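Local coordinates for protein AncCDT-1 (Synthetic construct, PDB 5T0W) that binds arginine in this crystal and is an ancestral amino acid-binding protein of solute-binding family 3, a precursor of cyclohexadienyl dehydratase, at residues A31-F36 with E161-A166; P183-Y188 with V197-E202; D17-R22 with P218-W223. All blocks are in the same frame, centred on the assembly; numbering follows the deposited sequence.

Contact 1 (A31-F36 with E161-A166); sequences ADYKPF and ENNAEA. With ARG (arginine), chain E.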
loop_
_atom_site.group_PDB
_atom_site.type_symbol
_atom_site.label_atom_id
_atom_site.label_comp_id
_atom_site.label_asym_id
_atom_site.label_seq_id
_atom_site.Cartn_x
_atom_site.Cartn_y
_atom_site.Cartn_z
ATOM N N ALA A 31 -7.883 5.059 -0.256
ATOM C CA ALA A 31 -8.708 4.183 0.559
ATOM C C ALA A 31 -9.551 3.077 -0.178
ATOM O O ALA A 31 -10.611 2.593 0.297
ATOM C CB ALA A 31 -9.543 5.061 1.468
ATOM N N ASP A 32 -9.051 2.663 -1.339
ATOM C CA ASP A 32 -9.496 1.394 -1.941
ATOM C C ASP A 32 -8.295 0.499 -2.073
ATOM O O ASP A 32 -7.744 0.348 -3.158
ATOM C CB ASP A 32 -10.246 1.521 -3.280
ATOM C CG ASP A 32 -11.168 0.311 -3.541
ATOM O OD1 ASP A 32 -11.012 -0.725 -2.838
ATOM O OD2 ASP A 32 -12.074 0.407 -4.427
ATOM N N TYR A 33 -7.883 -0.088 -0.950
ATOM C CA TYR A 33 -6.673 -0.885 -0.930
ATOM C C TYR A 33 -6.726 -1.871 0.208
ATOM O O TYR A 33 -6.015 -1.738 1.192
ATOM C CB TYR A 33 -5.467 0.044 -0.825
ATOM C CG TYR A 33 -4.164 -0.619 -1.126
ATOM C CD1 TYR A 33 -3.920 -1.193 -2.372
ATOM C CD2 TYR A 33 -3.162 -0.654 -0.181
ATOM C CE1 TYR A 33 -2.714 -1.792 -2.660
ATOM C CE2 TYR A 33 -1.961 -1.242 -0.466
ATOM C CZ TYR A 33 -1.761 -1.804 -1.703
ATOM O OH TYR A 33 -0.609 -2.391 -1.978
ATOM N N LYS A 34 -7.658 -2.810 0.104
ATOM C CA LYS A 34 -7.875 -3.804 1.143
ATOM C C LYS A 34 -6.715 -4.715 1.120
ATOM O O LYS A 34 -6.217 -5.012 0.068
ATOM C CB LYS A 34 -9.115 -4.633 0.871
ATOM C CG LYS A 34 -10.409 -3.898 1.098
ATOM C CD LYS A 34 -11.643 -4.516 0.402
ATOM C CE LYS A 34 -11.974 -3.911 -0.968
ATOM N NZ LYS A 34 -13.093 -4.698 -1.600
ATOM N N PRO A 35 -6.281 -5.177 2.284
ATOM C CA PRO A 35 -6.799 -4.896 3.615
ATOM C C PRO A 35 -6.102 -3.717 4.366
ATOM O O PRO A 35 -6.226 -3.616 5.584
ATOM C CB PRO A 35 -6.534 -6.212 4.336
ATOM C CG PRO A 35 -5.230 -6.646 3.774
ATOM C CD PRO A 35 -5.199 -6.172 2.340
ATOM N N PHE A 36 -5.427 -2.821 3.658
ATOM C CA PHE A 36 -4.685 -1.742 4.321
ATOM C C PHE A 36 -5.562 -0.549 4.646
ATOM O O PHE A 36 -5.603 -0.109 5.799
ATOM C CB PHE A 36 -3.510 -1.305 3.467
ATOM C CG PHE A 36 -2.426 -2.309 3.404
ATOM C CD1 PHE A 36 -1.485 -2.373 4.410
ATOM C CD2 PHE A 36 -2.362 -3.219 2.356
ATOM C CE1 PHE A 36 -0.481 -3.321 4.391
ATOM C CE2 PHE A 36 -1.351 -4.176 2.313
ATOM C CZ PHE A 36 -0.411 -4.217 3.333
ATOM N N GLU A 161 -5.856 4.013 -12.038
ATOM C CA GLU A 161 -5.843 4.868 -10.871
ATOM C C GLU A 161 -6.079 4.066 -9.601
ATOM O O GLU A 161 -5.502 4.371 -8.550
ATOM C CB GLU A 161 -6.948 5.934 -10.998
ATOM N N ASN A 162 -6.941 3.054 -9.692
ATOM C CA ASN A 162 -7.320 2.238 -8.542
ATOM C C ASN A 162 -7.032 0.807 -8.790
ATOM O O ASN A 162 -7.068 0.403 -9.928
ATOM C CB ASN A 162 -8.832 2.338 -8.291
ATOM C CG ASN A 162 -9.280 3.748 -7.926
ATOM O OD1 ASN A 162 -9.024 4.704 -8.671
ATOM N ND2 ASN A 162 -9.967 3.886 -6.785
ATOM N N ASN A 163 -6.818 0.017 -7.744
ATOM C CA ASN A 163 -6.652 -1.414 -7.939
ATOM C C ASN A 163 -7.911 -2.094 -8.412
ATOM O O ASN A 163 -7.832 -3.106 -9.112
ATOM C CB ASN A 163 -6.153 -2.113 -6.654
ATOM C CG ASN A 163 -4.658 -2.415 -6.685
ATOM O OD1 ASN A 163 -4.085 -2.741 -7.724
ATOM N ND2 ASN A 163 -4.026 -2.344 -5.525
ATOM N N ALA A 164 -9.073 -1.582 -8.001
ATOM C CA ALA A 164 -10.341 -2.252 -8.321
ATOM C C ALA A 164 -10.534 -2.380 -9.841
ATOM O O ALA A 164 -10.882 -3.468 -10.321
ATOM C CB ALA A 164 -11.518 -1.534 -7.692
ATOM N N GLU A 165 -10.237 -1.308 -10.578
ATOM C CA GLU A 165 -10.252 -1.368 -12.030
ATOM C C GLU A 165 -9.282 -2.394 -12.626
ATOM O O GLU A 165 -9.610 -3.085 -13.604
ATOM C CB GLU A 165 -9.868 -0.042 -12.608
ATOM C CG GLU A 165 -10.995 0.932 -12.742
ATOM C CD GLU A 165 -10.536 2.206 -13.404
ATOM O OE1 GLU A 165 -9.612 2.882 -12.888
ATOM O OE2 GLU A 165 -11.101 2.515 -14.466
ATOM N N ALA A 166 -8.079 -2.484 -12.052
ATOM C CA ALA A 166 -7.094 -3.453 -12.510
ATOM C C ALA A 166 -7.632 -4.833 -12.307
ATOM O O ALA A 166 -7.566 -5.669 -13.202
ATOM C CB ALA A 166 -5.787 -3.288 -11.776
HETATM N N ARG E . 3.101 -1.136 -1.829
HETATM C CA ARG E . 2.975 -0.554 -3.172
HETATM C C ARG E . 3.668 0.755 -3.162
HETATM O O ARG E . 3.939 1.272 -4.247
HETATM C CB ARG E . 1.534 -0.336 -3.527
HETATM C CG ARG E . 0.899 0.693 -2.638
HETATM C CD ARG E . -0.484 1.099 -3.144
HETATM N NE ARG E . -1.292 1.571 -2.031
HETATM C CZ ARG E . -2.497 2.101 -2.165
HETATM N NH1 ARG E . -3.188 2.486 -1.085
HETATM N NH2 ARG E . -3.018 2.238 -3.378
HETATM O OXT ARG E . 3.939 1.307 -2.077
#

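Contact 2 (P183-Y188 with V197-E202); sequences PVAAYY and VVVVDE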
loop_
_atom_site.group_PDB
_atom_site.type_symbol
_atom_site.label_atom_id
_atom_site.label_comp_id
_atom_site.label_asym_id
_atom_site.label_seq_id
_atom_site.Cartn_x
_atom_site.Cartn_y
_atom_site.Cartn_z
ATOM N N PRO A 183 -0.223 -9.285 -0.043
ATOM C CA PRO A 183 -1.408 -9.343 0.828
ATOM C C PRO A 183 -2.674 -8.846 0.146
ATOM O O PRO A 183 -3.771 -9.249 0.500
ATOM C CB PRO A 183 -1.029 -8.451 2.015
ATOM C CG PRO A 183 0.445 -8.249 1.912
ATOM C CD PRO A 183 0.759 -8.316 0.442
ATOM N N VAL A 184 -2.513 -7.973 -0.845
ATOM C CA VAL A 184 -3.675 -7.500 -1.613
ATOM C C VAL A 184 -4.150 -8.592 -2.562
ATOM O O VAL A 184 -5.340 -8.845 -2.675
ATOM C CB VAL A 184 -3.360 -6.226 -2.402
ATOM C CG1 VAL A 184 -4.529 -5.819 -3.264
ATOM C CG2 VAL A 184 -2.988 -5.114 -1.442
ATOM N N ALA A 185 -3.199 -9.253 -3.215
ATOM C CA ALA A 185 -3.488 -10.351 -4.127
ATOM C C ALA A 185 -4.234 -11.459 -3.422
ATOM O O ALA A 185 -5.204 -12.017 -3.958
ATOM C CB ALA A 185 -2.186 -10.896 -4.700
ATOM N N ALA A 186 -3.785 -11.784 -2.211
ATOM C CA ALA A 186 -4.431 -12.809 -1.437
ATOM C C ALA A 186 -5.859 -12.405 -1.130
ATOM O O ALA A 186 -6.798 -13.192 -1.311
ATOM C CB ALA A 186 -3.654 -13.069 -0.156
ATOM N N TYR A 187 -6.024 -11.178 -0.666
ATOM C CA TYR A 187 -7.357 -10.666 -0.325
ATOM C C TYR A 187 -8.311 -10.713 -1.536
ATOM O O TYR A 187 -9.417 -11.195 -1.405
ATOM C CB TYR A 187 -7.242 -9.270 0.303
ATOM C CG TYR A 187 -8.535 -8.718 0.888
ATOM C CD1 TYR A 187 -9.537 -8.199 0.061
ATOM C CD2 TYR A 187 -8.753 -8.718 2.311
ATOM C CE1 TYR A 187 -10.717 -7.703 0.614
ATOM C CE2 TYR A 187 -9.924 -8.210 2.875
ATOM C CZ TYR A 187 -10.901 -7.690 2.022
ATOM O OH TYR A 187 -12.078 -7.191 2.532
ATOM N N TYR A 188 -7.850 -10.300 -2.717
ATOM C CA TYR A 188 -8.648 -10.432 -3.945
ATOM C C TYR A 188 -8.959 -11.891 -4.349
ATOM O O TYR A 188 -9.980 -12.147 -4.997
ATOM C CB TYR A 188 -8.004 -9.700 -5.149
ATOM C CG TYR A 188 -8.337 -8.208 -5.232
ATOM C CD1 TYR A 188 -9.650 -7.773 -5.288
ATOM C CD2 TYR A 188 -7.327 -7.240 -5.256
ATOM C CE1 TYR A 188 -9.948 -6.421 -5.339
ATOM C CE2 TYR A 188 -7.612 -5.888 -5.313
ATOM C CZ TYR A 188 -8.915 -5.474 -5.360
ATOM O OH TYR A 188 -9.225 -4.109 -5.413
ATOM N N VAL A 197 -10.938 -15.747 -8.369
ATOM C CA VAL A 197 -9.734 -15.775 -9.309
ATOM C C VAL A 197 -8.544 -16.567 -8.674
ATOM O O VAL A 197 -8.730 -17.192 -7.627
ATOM C CB VAL A 197 -9.198 -14.353 -9.793
ATOM C CG1 VAL A 197 -9.988 -13.823 -10.975
ATOM C CG2 VAL A 197 -9.119 -13.286 -8.696
ATOM N N VAL A 198 -7.327 -16.499 -9.250
ATOM C CA VAL A 198 -6.133 -17.283 -8.763
ATOM C C VAL A 198 -4.754 -16.586 -8.646
ATOM O O VAL A 198 -4.388 -15.785 -9.497
ATOM C CB VAL A 198 -5.973 -18.515 -9.683
ATOM C CG1 VAL A 198 -4.538 -18.859 -10.089
ATOM C CG2 VAL A 198 -6.678 -19.717 -9.089
ATOM N N VAL A 199 -3.990 -16.941 -7.600
ATOM C CA VAL A 199 -2.626 -16.412 -7.336
ATOM C C VAL A 199 -1.510 -17.340 -7.858
ATOM O O VAL A 199 -1.668 -18.564 -7.791
ATOM C CB VAL A 199 -2.402 -16.255 -5.822
ATOM C CG1 VAL A 199 -0.943 -15.965 -5.504
ATOM C CG2 VAL A 199 -3.288 -15.148 -5.253
ATOM N N VAL A 200 -0.440 -16.736 -8.400
ATOM C CA VAL A 200 0.843 -17.344 -8.790
ATOM C C VAL A 200 1.903 -16.556 -8.111
ATOM O O VAL A 200 1.927 -15.343 -8.267
ATOM C CB VAL A 200 1.188 -17.076 -10.281
ATOM C CG1 VAL A 200 2.639 -17.415 -10.612
ATOM C CG2 VAL A 200 0.224 -17.801 -11.198
ATOM N N ASP A 201 2.837 -17.225 -7.442
ATOM C CA ASP A 201 3.766 -16.489 -6.569
ATOM C C ASP A 201 5.127 -16.109 -7.180
ATOM O O ASP A 201 5.731 -16.868 -7.958
ATOM C CB ASP A 201 3.954 -17.213 -5.249
ATOM C CG ASP A 201 4.051 -16.244 -4.091
ATOM O OD1 ASP A 201 3.011 -15.798 -3.574
ATOM O OD2 ASP A 201 5.181 -15.895 -3.709
ATOM N N GLU A 202 5.597 -14.926 -6.797
ATOM C CA GLU A 202 6.844 -14.392 -7.295
ATOM C C GLU A 202 7.949 -14.529 -6.251
ATOM O O GLU A 202 7.933 -13.822 -5.242
ATOM C CB GLU A 202 6.675 -12.921 -7.662
ATOM C CG GLU A 202 7.847 -12.394 -8.452
ATOM C CD GLU A 202 7.569 -11.039 -9.042
ATOM O OE1 GLU A 202 8.373 -10.090 -8.796
ATOM O OE2 GLU A 202 6.533 -10.933 -9.745
#

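Contact 3 (D17-R22 with P218-W223); sequences DEIMKR and PELLNW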
loop_
_atom_site.group_PDB
_atom_site.type_symbol
_atom_site.label_atom_id
_atom_site.label_comp_id
_atom_site.label_asym_id
_atom_site.label_seq_id
_atom_site.Cartn_x
_atom_site.Cartn_y
_atom_site.Cartn_z
ATOM N N ASP A 17 4.192 19.882 16.353
ATOM C CA ASP A 17 3.610 21.007 17.061
ATOM C C ASP A 17 2.276 21.348 16.391
ATOM O O ASP A 17 1.241 21.478 17.058
ATOM C CB ASP A 17 4.552 22.219 17.053
ATOM C CG ASP A 17 5.858 21.992 17.857
ATOM O OD1 ASP A 17 5.851 21.304 18.908
ATOM O OD2 ASP A 17 6.905 22.532 17.427
ATOM N N GLU A 18 2.310 21.468 15.066
ATOM C CA GLU A 18 1.110 21.772 14.279
ATOM C C GLU A 18 -0.016 20.788 14.580
ATOM O O GLU A 18 -1.161 21.203 14.792
ATOM C CB GLU A 18 1.425 21.787 12.769
ATOM N N ILE A 19 0.325 19.497 14.627
ATOM C CA ILE A 19 -0.658 18.453 14.939
ATOM C C ILE A 19 -1.320 18.705 16.298
ATOM O O ILE A 19 -2.555 18.820 16.395
ATOM C CB ILE A 19 -0.037 17.048 14.940
ATOM C CG1 ILE A 19 0.301 16.625 13.507
ATOM C CG2 ILE A 19 -0.976 16.023 15.567
ATOM C CD1 ILE A 19 1.315 15.504 13.427
ATOM N N MET A 20 -0.501 18.847 17.329
ATOM C CA MET A 20 -1.029 18.970 18.687
ATOM C C MET A 20 -1.807 20.251 18.940
ATOM O O MET A 20 -2.791 20.223 19.667
ATOM C CB MET A 20 0.102 18.815 19.690
ATOM C CG MET A 20 0.752 17.454 19.584
ATOM S SD MET A 20 2.131 17.201 20.688
ATOM C CE MET A 20 3.158 18.661 20.467
ATOM N N LYS A 21 -1.359 21.365 18.351
ATOM C CA LYS A 21 -2.101 22.646 18.400
ATOM C C LYS A 21 -3.472 22.507 17.764
ATOM O O LYS A 21 -4.486 22.856 18.359
ATOM C CB LYS A 21 -1.341 23.779 17.678
ATOM C CG LYS A 21 -0.220 24.381 18.501
ATOM C CD LYS A 21 0.753 25.230 17.672
ATOM C CE LYS A 21 1.904 25.755 18.550
ATOM N NZ LYS A 21 2.337 27.176 18.322
ATOM N N ARG A 22 -3.478 21.989 16.544
ATOM C CA ARG A 22 -4.712 21.840 15.782
ATOM C C ARG A 22 -5.677 20.817 16.406
ATOM O O ARG A 22 -6.888 20.953 16.259
ATOM C CB ARG A 22 -4.388 21.541 14.313
ATOM C CG ARG A 22 -5.246 20.494 13.631
ATOM C CD ARG A 22 -4.803 20.291 12.193
ATOM N NE ARG A 22 -3.623 19.437 12.222
ATOM C CZ ARG A 22 -2.609 19.469 11.370
ATOM N NH1 ARG A 22 -2.563 20.365 10.402
ATOM N NH2 ARG A 22 -1.620 18.611 11.521
ATOM N N PRO A 218 12.325 15.753 12.322
ATOM C CA PRO A 218 12.758 14.580 13.107
ATOM C C PRO A 218 11.957 14.353 14.396
ATOM O O PRO A 218 11.907 13.242 14.896
ATOM C CB PRO A 218 14.231 14.889 13.419
ATOM C CG PRO A 218 14.307 16.373 13.396
ATOM C CD PRO A 218 13.315 16.834 12.362
ATOM N N GLU A 219 11.346 15.391 14.933
ATOM C CA GLU A 219 10.476 15.245 16.123
ATOM C C GLU A 219 9.346 14.265 15.811
ATOM O O GLU A 219 9.157 13.275 16.520
ATOM C CB GLU A 219 9.895 16.601 16.600
ATOM C CG GLU A 219 10.799 17.389 17.536
ATOM C CD GLU A 219 10.269 18.785 17.849
ATOM O OE1 GLU A 219 10.978 19.774 17.542
ATOM O OE2 GLU A 219 9.131 18.913 18.355
ATOM N N LEU A 220 8.655 14.517 14.706
ATOM C CA LEU A 220 7.549 13.654 14.264
ATOM C C LEU A 220 8.023 12.264 13.901
ATOM O O LEU A 220 7.430 11.268 14.312
ATOM C CB LEU A 220 6.831 14.292 13.080
ATOM C CG LEU A 220 5.573 13.575 12.603
ATOM C CD1 LEU A 220 4.539 13.483 13.705
ATOM C CD2 LEU A 220 5.003 14.292 11.385
ATOM N N LEU A 221 9.144 12.194 13.193
ATOM C CA LEU A 221 9.725 10.898 12.817
ATOM C C LEU A 221 10.085 10.053 14.035
ATOM O O LEU A 221 9.752 8.874 14.098
ATOM C CB LEU A 221 10.957 11.081 11.933
ATOM C CG LEU A 221 11.566 9.775 11.413
ATOM C CD1 LEU A 221 10.513 8.887 10.774
ATOM C CD2 LEU A 221 12.699 10.038 10.425
ATOM N N ASN A 222 10.764 10.675 14.997
ATOM C CA ASN A 222 11.130 9.989 16.249
ATOM C C ASN A 222 9.896 9.537 17.006
ATOM O O ASN A 222 9.857 8.443 17.544
ATOM C CB ASN A 222 11.980 10.890 17.121
ATOM C CG ASN A 222 13.311 11.232 16.471
ATOM O OD1 ASN A 222 13.757 10.565 15.535
ATOM N ND2 ASN A 222 13.955 12.282 16.970
ATOM N N TRP A 223 8.879 10.387 17.008
ATOM C CA TRP A 223 7.647 10.086 17.718
ATOM C C TRP A 223 6.989 8.852 17.114
ATOM O O TRP A 223 6.706 7.866 17.811
ATOM C CB TRP A 223 6.699 11.269 17.611
ATOM C CG TRP A 223 5.510 11.091 18.393
ATOM C CD1 TRP A 223 4.486 10.224 18.147
ATOM C CD2 TRP A 223 5.182 11.789 19.599
ATOM N NE1 TRP A 223 3.530 10.351 19.126
ATOM C CE2 TRP A 223 3.942 11.302 20.028
ATOM C CE3 TRP A 223 5.820 12.789 20.352
ATOM C CZ2 TRP A 223 3.345 11.751 21.166
ATOM C CZ3 TRP A 223 5.214 13.241 21.474
ATOM C CH2 TRP A 223 3.983 12.729 21.875
#

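Contact 1 (A31-F36 with E161-A166)
Y33 and N163 meet edge to edge, almost in one plane: amide and ring are only 14° apart, and ND2 of N163 reaches the ring edge in plane, 3.2 Å from CE1 of Y33. The flat amide thus lines the side of the aromatic ring and leaves a face to the bound arginine, whose NE sits 3.2 Å above the plane of the Y33 ring, over its centre. Y33 reaches this place with CG anti to its main-chain nitrogen (chi1 -166°), and a broad aromatic suits it because one ring serves ligand and protein together. With alanine in place of Y33, the ligand's guanidinium would probably lose the surface it lies on and the N163 amide its edge partner. Nearby, OD2 of D32 lies 3.8 Å from CB of A164, while CB of D32 comes within 4.2 Å of ND2 of N162. The small methyl of A164 lets the D32 carboxylate lie beside the first turn of the helix. N163, by contrast, is buried and also touches Q139, M178 and T180. D181, Q139, T91 and R96, among others, also hydrogen-bond the bound arginine. Such a pocket between two lobes is the ligand cleft of periplasmic binding proteins.

Contact 2 (P183-Y188 with V197-E202)
A185 is the first residue of the helical segment to meet the strand: its methyl points toward V199, with CB of A185 4.4 Å from CG2 of V199, a van der Waals contact between apolar groups. Its peptide oxygen joins in, since O of A185 lies 3.9 Å from the same CG2 of V199. One methyl of V199 therefore covers both the small side chain and the carbonyl of a single helical residue. Alanine suits this place because a short side chain allows the helix backbone to come close to the strand; the CA atoms of A185 and V199 are 6.9 Å apart. V199 has CG1 anti to its main-chain nitrogen (chi1 169°), which sets CG2 anti to the carbonyl carbon and beside the backbone N, where it meets A185. Further along, Y188 closes the contact through its backbone: O of Y188 is 4.0 Å from CG2 of V197, again a methyl laid against a carbonyl. The tyrosine ring leads elsewhere and stacks on F167 of helix 163-171, so its aromatic bulk serves another interface. Beta-branched valines suit the extended strand: V199 offers its methyl to the helix while V198 before it points away, and CB of V197, like that of V199, points to the helix. This is the helix-on-sheet packing of an alpha/beta lobe, as in periplasmic binding proteins: helix 182-189 lies against one face of the mixed sheet, where A185 and V199 share T112 and L114 of strand 107-115 as neighbours, and V197 reaches on to F167 and V171 of helix 163-171.

Contact 3 (D17-R22 with P218-W223)
This is a helix-helix contact, apolar at its middle and acidic at its margin, between the N-terminal helix 15-22 and the start of helix 218-233. Between 17-22 and 218-223 the close apolar contact is I19 with L220. The site lies at the periphery of the molecule, its centre about 23 Å from the centre of the chain. I19 and L220, both buried, cross at about a right angle and meet methyl to methyl, CD1 of I19 standing 3.8 Å from CD1 of L220. The isoleucine has CG1 anti to its carbonyl carbon (chi1 -71°) and continues extended to CD1, which carries that methyl out to the leucine. The nearest CA atoms, those of D17 and L220, are 8.8 Å apart, a usual spacing for packed helices. Long branched aliphatic residues suit a buried helix interface, because their end methyls can meet across it.

In the two-lobed fold of the periplasmic binding proteins, the chain returns to its first lobe near the end, and this contact brings that returning helix against the opening one. L220 also touches T15 and L16 of the first helix and I213 of strand 207-213, while I19 leans on L60 of helix 48-60. W223, one turn on, packs on L16, L56 and L60.

At the margin of this apolar pair, OD1 of D17 and OE2 of E219 come within 4.1 Å, their carboxylate planes 68° apart. If both are ionised they would tend to repel one another, probably mildly, since both residues lie toward the surface, where solvent can screen them.

Contacts 1 and 2 are neighbours, their centres 13 Å apart, and they touch directly: V184 and Y187 of helix 182-189 pack on Y33 and K34, and OH of Y188 approaches the backbone of A164. Contact 3 stands apart, its centre about 29 Å from that of contact 1 and about 37 Å from that of contact 2; contacts 2 and 3 lie on opposite sides of the chain's centre. Along the chain, contact 1 closes before contact 2 opens, and both are nested within the loop closed by contact 3. In the two-lobed fold, contact 2 lies on the mixed sheet of one lobe and contact 3 in the other, while contact 1 joins them at the arginine pocket.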